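Local coordinates for 6b protein (Agrobacterium vitis, PDB 3AQ2) that disturbs plant cell proliferation, has an ADP-ribosylation fold and probably acts as a toxin on the host's microRNA machinery, at residues A[43-48]-A[192-197]; A[64-69]-A[95-100]; A[88-93]-A[162-167]. All coordinates share one frame; numbering follows the deposited sequence.

Contact 1 of 3, residues A[43-48]-A[192-197]; sequences YFNRSV and LIHYPI
F44 presses its ring against P196 and Y195 where the loop after strand 41-43 of this ADP-ribosylation fold meets the end of strand 192-194. This is the tight, buried part. P196 CD sits over one face of the F44 ring, 3.6 Å from its centroid and 15° off the normal, a CH-pi contact that suits proline because its CD hydrogens are polarised by the neighbouring nitrogen. The first torsion of F44 (chi1 54°) sets CG between its backbone N and carbonyl carbon, and the ring standing there meets P196 and Y195. F44 CZ also meets Y195 CD1 at 3.7 Å, the two rings inclined at 67°, and L59 of strand 58-60 touches all three side chains.

The other side is polar, looser and partly exposed. There the H194 ring turns its edge to the loop: NE2 gives a weak, bent hydrogen bond to F44 O (3.2 Å), while ND1 is bonded to R82 O. Two carbonyls facing its two nitrogens would probably favour the doubly protonated ring, though the F44 bond is weak. N45, whose ND2 is held by D55, brings its amide oxygen into the plane of the imidazole, with OD1 3.0 Å from H194 CD2.

Contact 2 of 3, residues A[64-69]-A[95-100]; sequences RLTYVY and ATAMPP
T66 opens the contact by laying its CB 3.4 Å from T96 O, with CG2 beside A97 N. A short beta-branched residue fits here, at the start of a strand that runs antiparallel to the end of strand 93-96.

Y67 and T96 form a single hydrogen-bonded antiparallel pair: Y67 N donates to T96 O at 2.8 Å, and T96 N returns a bond to Y67 O. The Y67 ring then lies against the proline pair. P100 CD stands over the centre of one face, 3.8 Å from the centroid, a CH-pi contact in which the two side chains cross at about a right angle; P99 CB approaches CE1. Next, V68 points CG2 at A95 CB (3.7 Å), where the small alanine leaves room for the branched valine.

Y69 carries its hydroxyl to the M98-P100 backbone: it donates to M98 O at 2.7 Å, the donor tilted 30° from the carbonyl plane, and T96 CG2 touches the ring edge at CE1 (3.5 Å). T96 OG1, anti to its backbone N (chi1 -178°), accepts from M98 N in an ST turn and donates to G157 O.

The Y67-T96 bridge thus links outer strand 66-70 of the mixed sheet to outer strand 93-96 of the three-stranded sheet. Strand 133-137 flanks T66 and V68 through backbone bonds, strand 154-161 pairs with A95 and A97, and L27 of helix 20-38 packs on Y67.

Contact 3 of 3, residues A[88-93]-A[162-167]; sequences SPAFGT and QGNYVE
G92 and G163 meet CA to CA, 3.5 Å apart, where the loop before strand 93-96 passes the turn after strand 154-161. This close packing explains the residue types: a beta-carbon on either glycine would run into the CA of the other. G163 also has a positive phi, which a residue without a side chain adopts easily.

Among the direct polar links, G163 N gives a weak hydrogen bond to A90 O (3.1 Å, 128° at the hydrogen). The CA of G163 adds CA-H...O contacts to the carbonyls of P89 and A90, so that two carbonyl oxygens face the glycine's N and CA.

Water supplies a second set. One molecule donates to P89 O and to G163 O (2.7 Å) and accepts from S88 OG, tying three groups together across the junction; another donates to A90 O and accepts a weak bond from Q162 NE2.

Among the side chains, Y165 swings its ring so that S88 OG lies at the edge, 2.9 Å from the tyrosine OH. Each hydroxyl has a further partner, S88 OG with G117 N and Y165 OH with S115 O; S115 ends helix 105-115 and G117 follows it. On the more exposed side, A90 CB meets the amide of N164 at ND2 (3.4 Å).

The second segment forms a type I' beta turn from Q162 to Y165, with G163 and N164 in its two left-handed central positions, docked on the loop before strand 93-96 through backbone and water.

How the contacts relate
Along the chain, contact 1 closes a long loop inside which contacts 2 and 3 are both nested, while the segments of contacts 2 and 3 alternate. Their centres are spread fairly evenly, 17 to 19 Å apart. Contacts 2 and 3 touch, V68 CG2 lying 3.9 Å from T93 CG2, and share strand 93-96: contact 3 lies at its start and contact 2 runs on from its end. Contact 1 touches neither, but its strand 192-194 pairs with strand 83-85, which leads into the loop of contact 3. Within the ADP-ribosylation fold, contact 2 bridges the mixed and three-stranded sheets, contact 1 packs the end of strand 192-194 on the 43-48 loop, and contact 3 joins two loops.

Contact 1 of 3, residues A[43-48]-A[192-197]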
loop_
_atom_site.group_PDB
_atom_site.type_symbol
_atom_site.label_atom_id
_atom_site.label_comp_id
_atom_site.label_asym_id
_atom_site.label_seq_id
_atom_site.Cartn_x
_atom_site.Cartn_y
_atom_site.Cartn_z
ATOM N N TYR A 43 -0.295 15.727 3.669
ATOM C CA TYR A 43 1.024 15.571 4.285
ATOM C C TYR A 43 0.842 14.787 5.572
ATOM O O TYR A 43 -0.253 14.772 6.143
ATOM C CB TYR A 43 1.673 16.924 4.556
ATOM C CG TYR A 43 2.172 17.579 3.295
ATOM C CD1 TYR A 43 1.329 18.382 2.534
ATOM C CD2 TYR A 43 3.469 17.350 2.825
ATOM C CE1 TYR A 43 1.773 18.983 1.368
ATOM C CE2 TYR A 43 3.921 17.954 1.650
ATOM C CZ TYR A 43 3.058 18.759 0.925
ATOM O OH TYR A 43 3.454 19.367 -0.250
ATOM N N PHE A 44 1.898 14.124 6.030
ATOM C CA PHE A 44 1.731 13.186 7.147
ATOM C C PHE A 44 2.944 12.994 8.031
ATOM O O PHE A 44 2.796 12.812 9.239
ATOM C CB PHE A 44 1.232 11.823 6.650
ATOM C CG PHE A 44 2.089 11.203 5.566
ATOM C CD1 PHE A 44 3.121 10.314 5.895
ATOM C CD2 PHE A 44 1.869 11.512 4.229
ATOM C CE1 PHE A 44 3.916 9.732 4.899
ATOM C CE2 PHE A 44 2.661 10.928 3.213
ATOM C CZ PHE A 44 3.691 10.046 3.560
ATOM N N ASN A 45 4.136 13.043 7.436
ATOM C CA ASN A 45 5.362 12.818 8.187
ATOM C C ASN A 45 6.100 14.110 8.490
ATOM O O ASN A 45 6.376 14.895 7.584
ATOM C CB ASN A 45 6.296 11.859 7.436
ATOM C CG ASN A 45 7.440 11.366 8.313
ATOM O OD1 ASN A 45 7.214 10.688 9.320
ATOM N ND2 ASN A 45 8.675 11.711 7.940
ATOM N N ARG A 46 6.434 14.307 9.767
ATOM C CA ARG A 46 7.176 15.488 10.206
ATOM C C ARG A 46 8.619 15.477 9.703
ATOM O O ARG A 46 9.276 14.435 9.662
ATOM C CB ARG A 46 7.150 15.602 11.733
ATOM C CG ARG A 46 5.750 15.754 12.306
ATOM C CD ARG A 46 5.135 17.112 11.947
ATOM N NE ARG A 46 3.686 17.123 12.152
ATOM C CZ ARG A 46 2.886 18.149 11.874
ATOM N NH1 ARG A 46 3.384 19.274 11.375
ATOM N NH2 ARG A 46 1.577 18.044 12.096
ATOM N N SER A 47 9.087 16.646 9.286
ATOM C CA SER A 47 10.448 16.797 8.799
ATOM C C SER A 47 11.447 16.534 9.920
ATOM O O SER A 47 11.195 16.883 11.080
ATOM C CB SER A 47 10.641 18.219 8.274
ATOM O OG SER A 47 11.988 18.485 7.949
ATOM N N VAL A 48 12.576 15.926 9.572
ATOM C CA VAL A 48 13.686 15.765 10.515
ATOM C C VAL A 48 14.550 17.032 10.544
ATOM O O VAL A 48 15.334 17.236 11.466
ATOM C CB VAL A 48 14.528 14.499 10.194
ATOM C CG1 VAL A 48 15.510 14.233 11.290
ATOM C CG2 VAL A 48 13.620 13.298 10.060
ATOM N N LEU A 192 10.835 0.221 7.229
ATOM C CA LEU A 192 9.519 0.554 7.783
ATOM C C LEU A 192 9.430 2.066 7.911
ATOM O O LEU A 192 10.214 2.685 8.651
ATOM C CB LEU A 192 9.300 -0.067 9.170
ATOM C CG LEU A 192 8.978 -1.547 9.349
ATOM C CD1 LEU A 192 8.911 -1.839 10.838
ATOM C CD2 LEU A 192 7.669 -1.940 8.676
ATOM N N ILE A 193 8.485 2.660 7.196
ATOM C CA ILE A 193 8.289 4.107 7.227
ATOM C C ILE A 193 6.950 4.480 7.854
ATOM O O ILE A 193 6.000 3.699 7.823
ATOM C CB ILE A 193 8.411 4.732 5.804
ATOM C CG1 ILE A 193 7.343 4.191 4.842
ATOM C CG2 ILE A 193 9.823 4.485 5.240
ATOM C CD1 ILE A 193 7.256 4.959 3.520
ATOM N N HIS A 194 6.881 5.663 8.446
ATOM C CA HIS A 194 5.607 6.222 8.869
ATOM C C HIS A 194 4.783 6.593 7.628
ATOM O O HIS A 194 5.234 7.383 6.791
ATOM C CB HIS A 194 5.869 7.447 9.743
ATOM C CG HIS A 194 4.656 8.260 10.048
ATOM N ND1 HIS A 194 3.441 7.705 10.396
ATOM C CD2 HIS A 194 4.492 9.603 10.123
ATOM C CE1 HIS A 194 2.572 8.672 10.633
ATOM N NE2 HIS A 194 3.181 9.832 10.466
ATOM N N TYR A 195 3.585 6.020 7.507
ATOM C CA TYR A 195 2.778 6.204 6.297
ATOM C C TYR A 195 1.305 5.906 6.589
ATOM O O TYR A 195 1.008 4.917 7.259
ATOM C CB TYR A 195 3.287 5.265 5.194
ATOM C CG TYR A 195 2.787 5.600 3.807
ATOM C CD1 TYR A 195 3.567 6.372 2.938
ATOM C CD2 TYR A 195 1.538 5.145 3.364
ATOM C CE1 TYR A 195 3.111 6.692 1.657
ATOM C CE2 TYR A 195 1.068 5.459 2.089
ATOM C CZ TYR A 195 1.866 6.230 1.243
ATOM O OH TYR A 195 1.409 6.539 -0.018
ATOM N N PRO A 196 0.380 6.759 6.098
ATOM C CA PRO A 196 -1.028 6.530 6.437
ATOM C C PRO A 196 -1.583 5.292 5.752
ATOM O O PRO A 196 -1.362 5.089 4.559
ATOM C CB PRO A 196 -1.740 7.779 5.893
ATOM C CG PRO A 196 -0.634 8.799 5.680
ATOM C CD PRO A 196 0.534 7.963 5.263
ATOM N N ILE A 197 -2.292 4.479 6.524
ATOM C CA ILE A 197 -2.943 3.286 6.004
ATOM C C ILE A 197 -4.444 3.530 6.018
ATOM O O ILE A 197 -4.995 3.918 7.046
ATOM C CB ILE A 197 -2.581 2.038 6.865
ATOM C CG1 ILE A 197 -1.049 1.871 6.989
ATOM C CG2 ILE A 197 -3.247 0.769 6.289
ATOM C CD1 ILE A 197 -0.294 1.752 5.648
#

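Contact 2 of 3, residues A[64-69]-A[95-100]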
loop_
_atom_site.group_PDB
_atom_site.type_symbol
_atom_site.label_atom_id
_atom_site.label_comp_id
_atom_site.label_asym_id
_atom_site.label_seq_id
_atom_site.Cartn_x
_atom_site.Cartn_y
_atom_site.Cartn_z
ATOM N N ARG A 64 -7.830 6.067 -6.815
ATOM C CA ARG A 64 -8.318 4.825 -6.237
ATOM C C ARG A 64 -7.283 4.265 -5.272
ATOM O O ARG A 64 -6.096 4.600 -5.348
ATOM C CB ARG A 64 -8.624 3.809 -7.339
ATOM C CG ARG A 64 -9.713 4.272 -8.284
ATOM C CD ARG A 64 -9.949 3.280 -9.407
ATOM N NE ARG A 64 -8.759 3.110 -10.237
ATOM C CZ ARG A 64 -8.717 2.378 -11.348
ATOM N NH1 ARG A 64 -9.806 1.749 -11.781
ATOM N NH2 ARG A 64 -7.586 2.286 -12.028
ATOM N N LEU A 65 -7.743 3.401 -4.376
ATOM C CA LEU A 65 -6.846 2.660 -3.507
ATOM C C LEU A 65 -5.928 1.746 -4.308
ATOM O O LEU A 65 -6.318 1.204 -5.360
ATOM C CB LEU A 65 -7.650 1.808 -2.525
ATOM C CG LEU A 65 -8.557 2.537 -1.533
ATOM C CD1 LEU A 65 -9.380 1.520 -0.760
ATOM C CD2 LEU A 65 -7.741 3.413 -0.569
ATOM N N THR A 66 -4.714 1.575 -3.806
ATOM C CA THR A 66 -3.836 0.486 -4.258
ATOM C C THR A 66 -3.446 -0.362 -3.051
ATOM O O THR A 66 -3.701 0.026 -1.896
ATOM C CB THR A 66 -2.601 0.989 -5.036
ATOM O OG1 THR A 66 -1.891 1.956 -4.251
ATOM C CG2 THR A 66 -3.037 1.630 -6.373
ATOM N N TYR A 67 -2.820 -1.501 -3.316
ATOM C CA TYR A 67 -2.656 -2.543 -2.298
ATOM C C TYR A 67 -1.207 -2.945 -2.122
ATOM O O TYR A 67 -0.485 -3.146 -3.106
ATOM C CB TYR A 67 -3.545 -3.758 -2.645
ATOM C CG TYR A 67 -4.989 -3.325 -2.788
ATOM C CD1 TYR A 67 -5.522 -2.972 -4.029
ATOM C CD2 TYR A 67 -5.804 -3.214 -1.665
ATOM C CE1 TYR A 67 -6.847 -2.532 -4.137
ATOM C CE2 TYR A 67 -7.121 -2.778 -1.767
ATOM C CZ TYR A 67 -7.632 -2.436 -2.997
ATOM O OH TYR A 67 -8.945 -2.018 -3.097
ATOM N N VAL A 68 -0.785 -3.034 -0.864
ATOM C CA VAL A 68 0.534 -3.571 -0.529
ATOM C C VAL A 68 0.268 -4.878 0.215
ATOM O O VAL A 68 -0.300 -4.883 1.301
ATOM C CB VAL A 68 1.395 -2.597 0.320
ATOM C CG1 VAL A 68 2.697 -3.260 0.734
ATOM C CG2 VAL A 68 1.677 -1.314 -0.474
ATOM N N TYR A 69 0.654 -5.988 -0.411
ATOM C CA TYR A 69 0.379 -7.309 0.140
ATOM C C TYR A 69 1.385 -7.695 1.225
ATOM O O TYR A 69 2.587 -7.424 1.105
ATOM C CB TYR A 69 0.291 -8.337 -0.997
ATOM C CG TYR A 69 -0.940 -8.075 -1.831
ATOM C CD1 TYR A 69 -0.880 -7.301 -3.001
ATOM C CD2 TYR A 69 -2.189 -8.528 -1.399
ATOM C CE1 TYR A 69 -2.036 -7.033 -3.742
ATOM C CE2 TYR A 69 -3.350 -8.264 -2.135
ATOM C CZ TYR A 69 -3.271 -7.524 -3.295
ATOM O OH TYR A 69 -4.437 -7.271 -3.986
ATOM N N ALA A 95 3.323 -1.393 -4.816
ATOM C CA ALA A 95 1.879 -1.491 -4.637
ATOM C C ALA A 95 1.221 -1.779 -5.977
ATOM O O ALA A 95 1.785 -1.486 -7.021
ATOM C CB ALA A 95 1.330 -0.202 -4.024
ATOM N N THR A 96 0.030 -2.367 -5.948
ATOM C CA THR A 96 -0.690 -2.631 -7.192
ATOM C C THR A 96 -2.155 -2.245 -7.102
ATOM O O THR A 96 -2.743 -2.281 -6.020
ATOM C CB THR A 96 -0.557 -4.126 -7.623
ATOM O OG1 THR A 96 -1.233 -4.328 -8.882
ATOM C CG2 THR A 96 -1.122 -5.094 -6.549
ATOM N N ALA A 97 -2.729 -1.897 -8.250
ATOM C CA ALA A 97 -4.158 -1.682 -8.374
ATOM C C ALA A 97 -4.944 -3.010 -8.348
ATOM O O ALA A 97 -6.167 -2.986 -8.168
ATOM C CB ALA A 97 -4.475 -0.881 -9.655
ATOM N N MET A 98 -4.264 -4.147 -8.532
ATOM C CA MET A 98 -4.956 -5.457 -8.502
ATOM C C MET A 98 -5.515 -5.649 -7.105
ATOM O O MET A 98 -4.737 -5.697 -6.151
ATOM C CB MET A 98 -3.995 -6.604 -8.781
ATOM C CG MET A 98 -3.475 -6.661 -10.186
ATOM S SD MET A 98 -2.622 -8.243 -10.356
ATOM C CE MET A 98 -2.367 -8.283 -12.126
ATOM N N PRO A 99 -6.854 -5.732 -6.972
ATOM C CA PRO A 99 -7.445 -5.841 -5.643
ATOM C C PRO A 99 -7.291 -7.253 -5.064
ATOM O O PRO A 99 -6.981 -8.201 -5.800
ATOM C CB PRO A 99 -8.916 -5.502 -5.889
ATOM C CG PRO A 99 -9.176 -5.992 -7.267
ATOM C CD PRO A 99 -7.891 -5.715 -8.023
ATOM N N PRO A 100 -7.493 -7.397 -3.746
ATOM C CA PRO A 100 -7.240 -8.687 -3.089
ATOM C C PRO A 100 -8.062 -9.883 -3.595
ATOM O O PRO A 100 -7.688 -11.026 -3.330
ATOM C CB PRO A 100 -7.550 -8.395 -1.605
ATOM C CG PRO A 100 -7.485 -6.918 -1.472
ATOM C CD PRO A 100 -7.886 -6.345 -2.787
#

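Contact 3 of 3, residues A[88-93]-A[162-167]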
loop_
_atom_site.group_PDB
_atom_site.type_symbol
_atom_site.label_atom_id
_atom_site.label_comp_id
_atom_site.label_asym_id
_atom_site.label_seq_id
_atom_site.Cartn_x
_atom_site.Cartn_y
_atom_site.Cartn_z
ATOM N N SER A 88 10.921 -4.820 -1.266
ATOM C CA SER A 88 11.927 -4.958 -2.300
ATOM C C SER A 88 13.200 -4.292 -1.765
ATOM O O SER A 88 13.115 -3.464 -0.853
ATOM C CB SER A 88 11.421 -4.262 -3.573
ATOM O OG SER A 88 11.918 -4.896 -4.739
ATOM N N PRO A 89 14.383 -4.651 -2.302
ATOM C CA PRO A 89 15.608 -4.000 -1.808
ATOM C C PRO A 89 15.685 -2.500 -2.148
ATOM O O PRO A 89 14.812 -1.976 -2.850
ATOM C CB PRO A 89 16.733 -4.798 -2.490
ATOM C CG PRO A 89 16.130 -5.379 -3.694
ATOM C CD PRO A 89 14.682 -5.674 -3.321
ATOM N N ALA A 90 16.713 -1.818 -1.643
ATOM C CA ALA A 90 16.846 -0.363 -1.833
ATOM C C ALA A 90 15.594 0.394 -1.345
ATOM O O ALA A 90 15.157 1.388 -1.959
ATOM C CB ALA A 90 17.182 -0.027 -3.288
ATOM N N PHE A 91 15.023 -0.106 -0.244
ATOM C CA PHE A 91 13.892 0.521 0.457
ATOM C C PHE A 91 12.658 0.738 -0.414
ATOM O O PHE A 91 11.918 1.703 -0.233
ATOM C CB PHE A 91 14.321 1.830 1.135
ATOM C CG PHE A 91 15.589 1.704 1.924
ATOM C CD1 PHE A 91 16.777 2.243 1.445
ATOM C CD2 PHE A 91 15.599 1.023 3.138
ATOM C CE1 PHE A 91 17.959 2.127 2.177
ATOM C CE2 PHE A 91 16.777 0.898 3.880
ATOM C CZ PHE A 91 17.962 1.451 3.393
ATOM N N GLY A 92 12.427 -0.188 -1.339
ATOM C CA GLY A 92 11.308 -0.072 -2.265
ATOM C C GLY A 92 10.031 -0.625 -1.685
ATOM O O GLY A 92 10.042 -1.669 -1.029
ATOM N N THR A 93 8.924 0.066 -1.941
ATOM C CA THR A 93 7.604 -0.486 -1.657
ATOM C C THR A 93 6.792 -0.535 -2.946
ATOM O O THR A 93 6.513 0.508 -3.559
ATOM C CB THR A 93 6.834 0.342 -0.609
ATOM O OG1 THR A 93 7.618 0.445 0.590
ATOM C CG2 THR A 93 5.478 -0.327 -0.297
ATOM N N GLN A 162 10.484 4.377 -4.372
ATOM C CA GLN A 162 11.918 4.080 -4.260
ATOM C C GLN A 162 12.273 2.687 -4.832
ATOM O O GLN A 162 11.633 2.238 -5.777
ATOM C CB GLN A 162 12.397 4.301 -2.816
ATOM C CG GLN A 162 12.237 5.761 -2.366
ATOM C CD GLN A 162 13.138 6.725 -3.152
ATOM O OE1 GLN A 162 12.671 7.489 -4.007
ATOM N NE2 GLN A 162 14.430 6.674 -2.880
ATOM N N GLY A 163 13.300 2.021 -4.298
ATOM C CA GLY A 163 13.668 0.687 -4.786
ATOM C C GLY A 163 14.401 0.626 -6.127
ATOM O O GLY A 163 14.557 -0.462 -6.686
ATOM N N ASN A 164 14.838 1.767 -6.659
ATOM C CA ASN A 164 15.628 1.769 -7.916
ATOM C C ASN A 164 14.889 1.215 -9.159
ATOM O O ASN A 164 15.515 0.785 -10.140
ATOM C CB ASN A 164 16.959 1.009 -7.740
ATOM C CG ASN A 164 17.925 1.685 -6.771
ATOM O OD1 ASN A 164 17.955 2.910 -6.629
ATOM N ND2 ASN A 164 18.746 0.869 -6.114
ATOM N N TYR A 165 13.564 1.219 -9.108
ATOM C CA TYR A 165 12.724 0.915 -10.257
ATOM C C TYR A 165 12.781 2.036 -11.279
ATOM O O TYR A 165 13.127 3.175 -10.944
ATOM C CB TYR A 165 11.274 0.746 -9.795
ATOM C CG TYR A 165 11.042 -0.556 -9.078
ATOM C CD1 TYR A 165 11.269 -0.672 -7.707
ATOM C CD2 TYR A 165 10.611 -1.684 -9.781
ATOM C CE1 TYR A 165 11.065 -1.878 -7.049
ATOM C CE2 TYR A 165 10.402 -2.894 -9.132
ATOM C CZ TYR A 165 10.635 -2.983 -7.770
ATOM O OH TYR A 165 10.433 -4.185 -7.141
ATOM N N VAL A 166 12.437 1.697 -12.518
ATOM C CA VAL A 166 12.336 2.663 -13.607
ATOM C C VAL A 166 10.858 2.883 -13.947
ATOM O O VAL A 166 10.073 1.932 -13.944
ATOM C CB VAL A 166 13.105 2.151 -14.849
ATOM C CG1 VAL A 166 12.960 3.106 -16.010
ATOM C CG2 VAL A 166 14.581 1.941 -14.500
ATOM N N GLU A 167 10.484 4.131 -14.225
ATOM C CA GLU A 167 9.096 4.454 -14.564
ATOM C C GLU A 167 8.679 3.851 -15.908
ATOM O O GLU A 167 9.484 3.778 -16.840
ATOM C CB GLU A 167 8.875 5.972 -14.552
ATOM C CG GLU A 167 7.419 6.407 -14.707
ATOM C CD GLU A 167 7.191 7.875 -14.369
ATOM O OE1 GLU A 167 8.181 8.629 -14.214
ATOM O OE2 GLU A 167 6.011 8.283 -14.269
HETATM O O HOH W 1 14.082 -2.799 -5.401
HETATM O O HOH W 2 16.343 4.040 -2.653
#